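Local structure of AtxE2 (Asticcacaulis excentricus, 5TXE) at residues G149-V153 with I167-I173; Y209-P215 with V560-I566; F543-S549 with T600-S606. The protein hydrolyses the isopeptide bond of the lasso peptides astexin-2 and astexin-3, turning the threaded knots into linear peptides. The protein carries 1 engineered substitution. One frame throughout, in Å; residues are numbered along the deposited sequence.

Interaction 1 comes first along the chain and closes before the others open. It lies in the beta-propeller, at the passage from the sheet that holds strand 150-157 to the next sheet, which starts with strand 173-178. Interactions 2 and 3 alternate along the sequence. Interaction 2 joins a propeller loop, 209-215, to 560-566 of the hydrolase domain, beside the bound lasso peptide. Interaction 3 pairs two neighbouring strands of the central hydrolase sheet. Centres of interactions 1 and 2 are about 29 Å apart, those of 2 and 3 about 28 Å, and those of 1 and 3 about 41 Å. The substrate site thus draws on both domains.

Interaction 1 of 3, residues G149-V153 with I167-I173; sequences GRVRV and IEDAYDI
Backbone hydrogen bonds set the register. Residues 150-153 are extended, and 167-173 arch away and return to the same strand. Val153 and Ile167 form an antiparallel hydrogen-bonded pair, CA atoms 5.0 Å apart. Val153 N gives to Ile167 O at 3.0 Å, and Ile167 N to Val153 O at 3.3 Å. Where the arch returns, Ile173 N gives to Val151 O at 3.1 Å. Asp172 OD1 (chi1 m) accepts from Val151 N at 3.0 Å.

Water 1 fills the arch. It lies 2.7 Å from Val151 O, 2.5 Å from Tyr171 O and 3.0 Å from Asp169 N, from which it accepts. The arch links strands 163-167 and 173-178, of two successive four-stranded antiparallel sheets, blades of a beta-propeller as in prolyl oligopeptidase relatives.

Arg150, Arg152, Glu168 and Asp172 form a salt-bridge network. Arg152 (chi1 m) makes a hydrogen-bonded salt bridge to Glu168, NE to OE1 3.1 Å, and its NH1 hydrogen-bonds Asp147 O. Arg150 (chi1 t, chi2 p, chi3 p) curls round to the arch and makes two long salt bridges: NH1 to Glu168 OE2 at 3.7 Å and NE to Asp172 OD1 at 3.9 Å.

Val153 and Ile167 share a face of apolar packing: Val153 CB meets Ile167 CB at 3.8 Å, and Val153 CG2 meets Ile173 CG2 at 3.7 Å. Leu144 also touches Val151, Val153 and Ile173.

Interaction 2 of 3, residues Y209-P215 with V560-I566; sequences YDERFHP and VMNGPRI
Tyr209 (chi1 t) begins the contact: its OH lies 3.6 Å from Gly563 CA, while its CE2 packs on Pro564 CD at 4.0 Å. Asp210 opens a type I turn to Phe213, with Phe213 N hydrogen-bonded to Asp210 O at 3.2 Å. Asp210 OD1 accepts from Arg212 N at 3.0 Å, an Asx turn, and from Arg212 NE at 3.0 Å, a salt bridge. Glu211 lies opposite Arg565, CA atoms 4.8 Å apart. Its O meets Arg565 CB at 3.5 Å, and Arg565 NH1 hydrogen-bonds Trp116 O.

This loop of the propeller domain meets a type I turn of the hydrolase domain, Val560 to Gly563, and the helical residues after it. Phe213 O is 3.8 Å from Gly563 CA. A beta carbon on Gly563 would clash with this oxygen, and the positive phi (76°) also favours glycine.

His214 lies nearest Gly563 (CA-CA 5.0 Å) and Pro215 nearest Met561 (CA-CA 5.2 Å), so the segments pass in opposite directions. His214 NE2 (chi1 t) donates a hydrogen bond to Asn562 OD1 at 3.0 Å. His214 CD2 touches Ile566 CD1 at 3.5 Å. Asn562 binds astexin-3 and matters for activity; its ND2 hydrogen-bonds the peptide backbone, to which His214 NE2 adds a weak hydrogen bond. Pro215 points toward the turn, its CD 3.3 Å from Met561 O and its CB 3.9 Å from Met561 CE.

Interaction 3 of 3, residues F543-S549 with T600-S606; sequences FAAAVTS and TPLLIQS
Strands 545-548 and 602-606 run parallel, their axes within 4.7 Å at an angle of 13°. Ala546 pairs with Leu602, Val547 with Leu603 and Thr548 with Ile604, CA atoms 4.7 to 5.0 Å apart. Hydrogen bonds form a ladder: Ala546 N to Pro601 O at 2.9 Å, Leu603 N to Ala546 O at 3.0 Å, Thr548 N to Leu603 O at 2.9 Å, and Gln605 N to Thr548 O at 3.0 Å. Thr600 OG1 (chi1 m) gives to Phe543 O at 3.2 Å.

Ala546, Thr548, Leu602 and Ile604 share one face. Ala546 CB meets Leu602 CD1 at 3.9 Å, and Thr548 CG2 meets Ile604 CG1 at 3.7 Å. Helix 528-539 packs on Ala546 and Thr548. Val547 and Leu603 lie on the other face, CG2 to CB 4.1 Å, under Trp656 of helix 643-662.

These neighbouring parallel strands belong to the alpha/beta-hydrolase sheet; only edge strand 628-633 follows 602-607. At their C-terminal ends, Ser606 is about 4 Å from Glu610 and Ser549 about 6 Å from His638, side chain to side chain; Glu610 and His638 are probably charge-relay residues. Bonding is mostly main chain to main chain, with apolar packing on both faces, so it fixes the sheet register.

Interaction 1 of 3, residues G149-V153 with I167-I173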
loop_
_atom_site.group_PDB
_atom_site.type_symbol
_atom_site.label_atom_id
_atom_site.label_comp_id
_atom_site.label_asym_id
_atom_site.label_seq_id
_atom_site.Cartn_x
_atom_site.Cartn_y
_atom_site.Cartn_z
ATOM N N GLY A 149 11.670 -20.447 -3.504
ATOM C CA GLY A 149 10.696 -20.136 -4.531
ATOM C C GLY A 149 9.371 -20.835 -4.320
ATOM O O GLY A 149 8.517 -20.708 -5.144
ATOM N N ARG A 150 9.182 -21.590 -3.239
ATOM C CA ARG A 150 7.955 -22.400 -3.096
ATOM C C ARG A 150 7.279 -22.055 -1.786
ATOM O O ARG A 150 7.911 -22.032 -0.730
ATOM C CB ARG A 150 8.257 -23.916 -3.207
ATOM C CG ARG A 150 7.067 -24.897 -3.023
ATOM C CD ARG A 150 6.022 -24.918 -4.159
ATOM N NE ARG A 150 6.644 -25.025 -5.486
ATOM C CZ ARG A 150 7.159 -26.153 -5.977
ATOM N NH1 ARG A 150 7.120 -27.294 -5.274
ATOM N NH2 ARG A 150 7.717 -26.145 -7.170
ATOM N N VAL A 151 5.973 -21.791 -1.838
ATOM C CA VAL A 151 5.188 -21.527 -0.629
ATOM C C VAL A 151 4.631 -22.837 -0.017
ATOM O O VAL A 151 3.862 -23.587 -0.631
ATOM C CB VAL A 151 4.003 -20.627 -0.942
ATOM C CG1 VAL A 151 3.230 -20.324 0.326
ATOM C CG2 VAL A 151 4.512 -19.323 -1.557
ATOM N N ARG A 152 5.001 -23.049 1.215
ATOM C CA ARG A 152 4.585 -24.243 1.962
ATOM C C ARG A 152 3.795 -23.805 3.198
ATOM O O ARG A 152 3.850 -22.634 3.596
ATOM C CB ARG A 152 5.822 -24.953 2.457
ATOM C CG ARG A 152 6.736 -25.455 1.346
ATOM C CD ARG A 152 7.969 -26.190 1.915
ATOM N NE ARG A 152 8.844 -26.600 0.832
ATOM C CZ ARG A 152 9.637 -25.785 0.136
ATOM N NH1 ARG A 152 9.711 -24.484 0.376
ATOM N NH2 ARG A 152 10.321 -26.286 -0.849
ATOM N N VAL A 153 3.127 -24.751 3.837
ATOM C CA VAL A 153 2.572 -24.513 5.171
ATOM C C VAL A 153 3.588 -24.976 6.209
ATOM O O VAL A 153 4.097 -26.109 6.138
ATOM C CB VAL A 153 1.259 -25.264 5.397
ATOM C CG1 VAL A 153 0.782 -24.986 6.795
ATOM C CG2 VAL A 153 0.219 -24.821 4.384
ATOM N N ILE A 167 3.334 -29.018 4.895
ATOM C CA ILE A 167 2.678 -29.278 3.641
ATOM C C ILE A 167 3.484 -28.647 2.523
ATOM O O ILE A 167 3.777 -27.439 2.569
ATOM C CB ILE A 167 1.236 -28.675 3.637
ATOM C CG1 ILE A 167 0.431 -29.144 4.854
ATOM C CG2 ILE A 167 0.491 -29.090 2.380
ATOM C CD1 ILE A 167 -0.965 -28.567 4.942
ATOM N N GLU A 168 3.733 -29.436 1.480
ATOM C CA GLU A 168 4.337 -28.936 0.263
ATOM C C GLU A 168 3.636 -29.593 -0.889
ATOM O O GLU A 168 3.268 -30.736 -0.795
ATOM C CB GLU A 168 5.811 -29.323 0.187
ATOM C CG GLU A 168 6.483 -28.767 -1.052
ATOM C CD GLU A 168 7.941 -29.212 -1.201
ATOM O OE1 GLU A 168 8.600 -29.489 -0.180
ATOM O OE2 GLU A 168 8.419 -29.241 -2.365
ATOM N N ASP A 169 3.473 -28.899 -1.999
ATOM C CA ASP A 169 3.024 -29.578 -3.191
ATOM C C ASP A 169 3.719 -29.043 -4.449
ATOM O O ASP A 169 4.564 -28.169 -4.362
ATOM C CB ASP A 169 1.505 -29.465 -3.230
ATOM C CG ASP A 169 0.824 -30.746 -3.761
ATOM O OD1 ASP A 169 1.316 -31.298 -4.795
ATOM O OD2 ASP A 169 -0.220 -31.155 -3.164
ATOM N N ALA A 170 3.366 -29.565 -5.609
ATOM C CA ALA A 170 3.838 -29.002 -6.896
ATOM C C ALA A 170 3.418 -27.537 -7.144
ATOM O O ALA A 170 3.984 -26.857 -7.996
ATOM C CB ALA A 170 3.341 -29.847 -8.051
ATOM N N TYR A 171 2.462 -27.045 -6.370
ATOM C CA TYR A 171 1.970 -25.684 -6.513
ATOM C C TYR A 171 2.174 -24.976 -5.204
ATOM O O TYR A 171 2.337 -25.635 -4.117
ATOM C CB TYR A 171 0.505 -25.712 -6.928
ATOM C CG TYR A 171 -0.374 -26.610 -6.102
ATOM C CD1 TYR A 171 -0.560 -27.960 -6.435
ATOM C CD2 TYR A 171 -1.048 -26.117 -5.027
ATOM C CE1 TYR A 171 -1.381 -28.790 -5.685
ATOM C CE2 TYR A 171 -1.873 -26.928 -4.264
ATOM C CZ TYR A 171 -2.026 -28.267 -4.596
ATOM O OH TYR A 171 -2.858 -29.040 -3.856
ATOM N N ASP A 172 2.209 -23.646 -5.275
ATOM C CA ASP A 172 2.249 -22.862 -4.048
ATOM C C ASP A 172 0.944 -23.042 -3.249
ATOM O O ASP A 172 -0.162 -22.957 -3.835
ATOM C CB ASP A 172 2.413 -21.360 -4.310
ATOM C CG ASP A 172 3.789 -20.996 -4.874
ATOM O OD1 ASP A 172 4.844 -21.667 -4.577
ATOM O OD2 ASP A 172 3.782 -19.975 -5.582
ATOM N N ILE A 173 1.064 -23.201 -1.932
ATOM C CA ILE A 173 -0.132 -23.275 -1.126
ATOM C C ILE A 173 -0.620 -21.839 -0.972
ATOM O O ILE A 173 0.179 -20.948 -0.663
ATOM C CB ILE A 173 0.140 -23.820 0.263
ATOM C CG1 ILE A 173 0.822 -25.196 0.224
ATOM C CG2 ILE A 173 -1.168 -23.884 1.058
ATOM C CD1 ILE A 173 0.248 -26.132 -0.812
HETATM O O HOH W 1 3.708 -25.898 -1.985
#

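Interaction 2 of 3, residues Y209-P215 with V560-I566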
loop_
_atom_site.group_PDB
_atom_site.type_symbol
_atom_site.label_atom_id
_atom_site.label_comp_id
_atom_site.label_asym_id
_atom_site.label_seq_id
_atom_site.Cartn_x
_atom_site.Cartn_y
_atom_site.Cartn_z
ATOM N N TYR A 209 1.052 -13.779 -30.841
ATOM C CA TYR A 209 0.949 -12.609 -29.976
ATOM C C TYR A 209 -0.500 -12.130 -29.943
ATOM O O TYR A 209 -1.023 -11.674 -30.956
ATOM C CB TYR A 209 1.829 -11.465 -30.486
ATOM C CG TYR A 209 1.810 -10.237 -29.593
ATOM C CD1 TYR A 209 2.451 -10.227 -28.374
ATOM C CD2 TYR A 209 1.183 -9.089 -29.988
ATOM C CE1 TYR A 209 2.431 -9.111 -27.540
ATOM C CE2 TYR A 209 1.149 -7.983 -29.162
ATOM C CZ TYR A 209 1.811 -8.008 -27.953
ATOM O OH TYR A 209 1.781 -6.909 -27.181
ATOM N N ASP A 210 -1.104 -12.213 -28.770
ATOM C CA ASP A 210 -2.533 -11.982 -28.583
ATOM C C ASP A 210 -2.746 -11.585 -27.097
ATOM O O ASP A 210 -1.831 -11.059 -26.411
ATOM C CB ASP A 210 -3.319 -13.249 -28.972
ATOM C CG ASP A 210 -2.953 -14.519 -28.073
ATOM O OD1 ASP A 210 -2.236 -14.393 -27.041
ATOM O OD2 ASP A 210 -3.400 -15.648 -28.423
ATOM N N GLU A 211 -3.949 -11.832 -26.619
ATOM C CA GLU A 211 -4.435 -11.402 -25.318
ATOM C C GLU A 211 -3.667 -12.047 -24.167
ATOM O O GLU A 211 -3.874 -11.640 -23.020
ATOM C CB GLU A 211 -5.975 -11.666 -25.184
ATOM C CG GLU A 211 -6.433 -13.147 -24.921
ATOM C CD GLU A 211 -6.569 -14.066 -26.166
ATOM O OE1 GLU A 211 -6.376 -13.600 -27.337
ATOM O OE2 GLU A 211 -6.888 -15.278 -25.976
ATOM N N ARG A 212 -2.809 -13.018 -24.429
ATOM C CA ARG A 212 -2.041 -13.624 -23.338
ATOM C C ARG A 212 -0.792 -12.821 -22.918
ATOM O O ARG A 212 -0.233 -13.086 -21.875
ATOM C CB ARG A 212 -1.649 -15.047 -23.676
ATOM C CG ARG A 212 -2.833 -15.990 -23.973
ATOM C CD ARG A 212 -2.343 -17.290 -24.563
ATOM N NE ARG A 212 -1.662 -17.049 -25.821
ATOM C CZ ARG A 212 -0.973 -17.979 -26.494
ATOM N NH1 ARG A 212 -0.870 -19.218 -26.016
ATOM N NH2 ARG A 212 -0.399 -17.675 -27.657
ATOM N N PHE A 213 -0.408 -11.808 -23.689
ATOM C CA PHE A 213 0.849 -11.133 -23.455
ATOM C C PHE A 213 0.756 -9.810 -22.766
ATOM O O PHE A 213 -0.178 -9.043 -22.970
ATOM C CB PHE A 213 1.571 -10.899 -24.765
ATOM C CG PHE A 213 2.187 -12.133 -25.345
ATOM C CD1 PHE A 213 1.432 -13.036 -26.049
ATOM C CD2 PHE A 213 3.526 -12.392 -25.167
ATOM C CE1 PHE A 213 2.015 -14.191 -26.550
ATOM C CE2 PHE A 213 4.119 -13.490 -25.712
ATOM C CZ PHE A 213 3.355 -14.401 -26.379
ATOM N N HIS A 214 1.777 -9.528 -21.957
ATOM C CA HIS A 214 1.949 -8.250 -21.289
ATOM C C HIS A 214 3.440 -7.910 -21.395
ATOM O O HIS A 214 4.218 -8.237 -20.525
ATOM C CB HIS A 214 1.469 -8.324 -19.824
ATOM C CG HIS A 214 1.490 -6.997 -19.122
ATOM N ND1 HIS A 214 2.419 -6.662 -18.156
ATOM C CD2 HIS A 214 0.720 -5.902 -19.289
ATOM C CE1 HIS A 214 2.180 -5.442 -17.714
ATOM N NE2 HIS A 214 1.166 -4.947 -18.400
ATOM N N PRO A 215 3.844 -7.293 -22.492
ATOM C CA PRO A 215 5.239 -7.148 -22.868
ATOM C C PRO A 215 6.087 -6.396 -21.861
ATOM O O PRO A 215 7.297 -6.690 -21.666
ATOM C CB PRO A 215 5.186 -6.395 -24.160
ATOM C CG PRO A 215 3.805 -6.565 -24.697
ATOM C CD PRO A 215 2.898 -6.928 -23.556
ATOM N N VAL A 560 0.727 0.017 -26.073
ATOM C CA VAL A 560 1.667 -0.951 -26.673
ATOM C C VAL A 560 2.221 -1.956 -25.618
ATOM O O VAL A 560 2.068 -3.151 -25.782
ATOM C CB VAL A 560 2.761 -0.270 -27.439
ATOM C CG1 VAL A 560 3.688 -1.296 -28.103
ATOM C CG2 VAL A 560 2.206 0.655 -28.530
ATOM N N MET A 561 2.777 -1.462 -24.522
ATOM C CA MET A 561 3.469 -2.274 -23.581
ATOM C C MET A 561 2.582 -3.080 -22.665
ATOM O O MET A 561 3.053 -3.995 -21.984
ATOM C CB MET A 561 4.449 -1.417 -22.776
ATOM C CG MET A 561 5.624 -0.929 -23.636
ATOM S SD MET A 561 6.452 -2.159 -24.678
ATOM C CE MET A 561 6.967 -3.085 -23.289
ATOM N N ASN A 562 1.330 -2.700 -22.564
ATOM C CA ASN A 562 0.372 -3.470 -21.834
ATOM C C ASN A 562 -0.121 -4.688 -22.603
ATOM O O ASN A 562 -0.686 -5.545 -21.996
ATOM C CB ASN A 562 -0.852 -2.621 -21.466
ATOM C CG ASN A 562 -0.674 -1.859 -20.167
ATOM O OD1 ASN A 562 0.037 -2.278 -19.261
ATOM N ND2 ASN A 562 -1.300 -0.706 -20.090
ATOM N N GLY A 563 0.014 -4.707 -23.930
ATOM C CA GLY A 563 -0.588 -5.758 -24.744
ATOM C C GLY A 563 -2.079 -5.563 -24.914
ATOM O O GLY A 563 -2.689 -4.759 -24.203
ATOM N N PRO A 564 -2.685 -6.364 -25.780
ATOM C CA PRO A 564 -4.036 -5.971 -26.228
ATOM C C PRO A 564 -5.134 -6.151 -25.217
ATOM O O PRO A 564 -6.127 -5.416 -25.243
ATOM C CB PRO A 564 -4.284 -6.838 -27.458
ATOM C CG PRO A 564 -3.081 -7.697 -27.606
ATOM C CD PRO A 564 -1.984 -7.217 -26.734
ATOM N N ARG A 565 -4.945 -7.070 -24.289
ATOM C CA ARG A 565 -5.953 -7.331 -23.261
ATOM C C ARG A 565 -6.089 -6.181 -22.256
ATOM O O ARG A 565 -7.177 -5.628 -22.072
ATOM C CB ARG A 565 -5.613 -8.601 -22.558
ATOM C CG ARG A 565 -6.292 -8.923 -21.249
ATOM C CD ARG A 565 -7.783 -8.913 -21.375
ATOM N NE ARG A 565 -8.254 -10.027 -22.166
ATOM C CZ ARG A 565 -8.427 -11.263 -21.711
ATOM N NH1 ARG A 565 -8.116 -11.573 -20.466
ATOM N NH2 ARG A 565 -8.894 -12.192 -22.536
ATOM N N ILE A 566 -5.003 -5.826 -21.589
ATOM C CA ILE A 566 -5.057 -4.742 -20.659
ATOM C C ILE A 566 -5.300 -3.401 -21.354
ATOM O O ILE A 566 -6.040 -2.577 -20.815
ATOM C CB ILE A 566 -3.826 -4.695 -19.753
ATOM C CG1 ILE A 566 -3.900 -5.868 -18.761
ATOM C CG2 ILE A 566 -3.784 -3.417 -18.929
ATOM C CD1 ILE A 566 -2.573 -6.144 -18.070
#

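Interaction 3 of 3, residues F543-S549 with T600-S606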
loop_
_atom_site.group_PDB
_atom_site.type_symbol
_atom_site.label_atom_id
_atom_site.label_comp_id
_atom_site.label_asym_id
_atom_site.label_seq_id
_atom_site.Cartn_x
_atom_site.Cartn_y
_atom_site.Cartn_z
ATOM N N PHE A 543 7.684 23.389 -10.532
ATOM C CA PHE A 543 8.644 22.434 -9.935
ATOM C C PHE A 543 10.050 22.594 -10.438
ATOM O O PHE A 543 10.280 22.610 -11.606
ATOM C CB PHE A 543 8.098 21.031 -10.165
ATOM C CG PHE A 543 6.726 20.873 -9.602
ATOM C CD1 PHE A 543 6.545 20.849 -8.238
ATOM C CD2 PHE A 543 5.651 20.784 -10.398
ATOM C CE1 PHE A 543 5.305 20.718 -7.702
ATOM C CE2 PHE A 543 4.397 20.667 -9.865
ATOM C CZ PHE A 543 4.238 20.625 -8.516
ATOM N N ALA A 544 11.018 22.705 -9.555
ATOM C CA ALA A 544 12.371 22.889 -9.995
ATOM C C ALA A 544 13.168 21.563 -10.148
ATOM O O ALA A 544 14.315 21.582 -10.647
ATOM C CB ALA A 544 13.087 23.775 -9.021
ATOM N N ALA A 545 12.621 20.461 -9.646
ATOM C CA ALA A 545 13.255 19.113 -9.779
ATOM C C ALA A 545 12.245 18.035 -9.454
ATOM O O ALA A 545 11.263 18.307 -8.726
ATOM C CB ALA A 545 14.468 19.002 -8.897
ATOM N N ALA A 546 12.415 16.861 -10.055
ATOM C CA ALA A 546 11.494 15.778 -9.824
ATOM C C ALA A 546 12.168 14.422 -9.839
ATOM O O ALA A 546 13.250 14.264 -10.434
ATOM C CB ALA A 546 10.366 15.835 -10.810
ATOM N N VAL A 547 11.538 13.473 -9.136
ATOM C CA VAL A 547 11.893 12.104 -9.124
ATOM C C VAL A 547 10.626 11.304 -9.311
ATOM O O VAL A 547 9.600 11.646 -8.745
ATOM C CB VAL A 547 12.548 11.703 -7.815
ATOM C CG1 VAL A 547 12.872 10.209 -7.829
ATOM C CG2 VAL A 547 13.842 12.498 -7.619
ATOM N N THR A 548 10.678 10.262 -10.151
ATOM C CA THR A 548 9.555 9.336 -10.325
ATOM C C THR A 548 10.081 7.897 -10.338
ATOM O O THR A 548 11.223 7.669 -10.712
ATOM C CB THR A 548 8.759 9.674 -11.591
ATOM O OG1 THR A 548 7.671 8.801 -11.693
ATOM C CG2 THR A 548 9.548 9.460 -12.880
ATOM N N SER A 549 9.283 6.937 -9.944
ATOM C CA SER A 549 9.691 5.535 -9.972
ATOM C C SER A 549 9.353 4.862 -11.303
ATOM O O SER A 549 9.838 3.780 -11.586
ATOM C CB SER A 549 8.971 4.779 -8.906
ATOM O OG SER A 549 7.605 4.670 -9.278
ATOM N N THR A 600 12.386 20.821 -16.476
ATOM C CA THR A 600 12.663 20.388 -15.121
ATOM C C THR A 600 13.534 19.126 -15.082
ATOM O O THR A 600 13.178 18.142 -15.668
ATOM C CB THR A 600 11.341 20.054 -14.436
ATOM O OG1 THR A 600 10.508 21.217 -14.437
ATOM C CG2 THR A 600 11.555 19.648 -12.982
ATOM N N PRO A 601 14.607 19.126 -14.306
ATOM C CA PRO A 601 15.400 17.924 -14.050
ATOM C C PRO A 601 14.556 16.802 -13.529
ATOM O O PRO A 601 13.816 16.982 -12.573
ATOM C CB PRO A 601 16.393 18.376 -12.994
ATOM C CG PRO A 601 16.546 19.858 -13.218
ATOM C CD PRO A 601 15.155 20.319 -13.589
ATOM N N LEU A 602 14.668 15.638 -14.160
ATOM C CA LEU A 602 13.881 14.478 -13.779
ATOM C C LEU A 602 14.778 13.246 -13.652
ATOM O O LEU A 602 15.532 12.880 -14.597
ATOM C CB LEU A 602 12.877 14.224 -14.858
ATOM C CG LEU A 602 12.036 12.967 -14.691
ATOM C CD1 LEU A 602 11.201 13.046 -13.435
ATOM C CD2 LEU A 602 11.150 12.718 -15.895
ATOM N N LEU A 603 14.704 12.631 -12.484
ATOM C CA LEU A 603 15.315 11.373 -12.210
ATOM C C LEU A 603 14.278 10.276 -12.183
ATOM O O LEU A 603 13.303 10.397 -11.445
ATOM C CB LEU A 603 16.032 11.419 -10.896
ATOM C CG LEU A 603 16.637 10.103 -10.428
ATOM C CD1 LEU A 603 17.785 9.691 -11.285
ATOM C CD2 LEU A 603 17.170 10.294 -9.024
ATOM N N ILE A 604 14.492 9.200 -12.959
ATOM C CA ILE A 604 13.581 8.040 -12.943
ATOM C C ILE A 604 14.315 6.828 -12.347
ATOM O O ILE A 604 15.358 6.398 -12.868
ATOM C CB ILE A 604 13.097 7.688 -14.370
ATOM C CG1 ILE A 604 12.496 8.928 -15.066
ATOM C CG2 ILE A 604 12.066 6.599 -14.379
ATOM C CD1 ILE A 604 12.502 8.832 -16.583
ATOM N N GLN A 605 13.763 6.256 -11.293
ATOM C CA GLN A 605 14.414 5.151 -10.612
ATOM C C GLN A 605 13.507 3.981 -10.799
ATOM O O GLN A 605 12.596 3.738 -9.982
ATOM C CB GLN A 605 14.631 5.489 -9.154
ATOM C CG GLN A 605 15.645 6.611 -8.971
ATOM C CD GLN A 605 16.440 6.526 -7.690
ATOM O OE1 GLN A 605 17.392 5.710 -7.592
ATOM N NE2 GLN A 605 16.140 7.406 -6.727
ATOM N N SER A 606 13.695 3.272 -11.913
ATOM C CA SER A 606 12.725 2.276 -12.348
ATOM C C SER A 606 13.130 0.839 -12.056
ATOM O O SER A 606 14.292 0.486 -12.145
ATOM C CB SER A 606 12.528 2.433 -13.872
ATOM O OG SER A 606 11.528 1.583 -14.376
#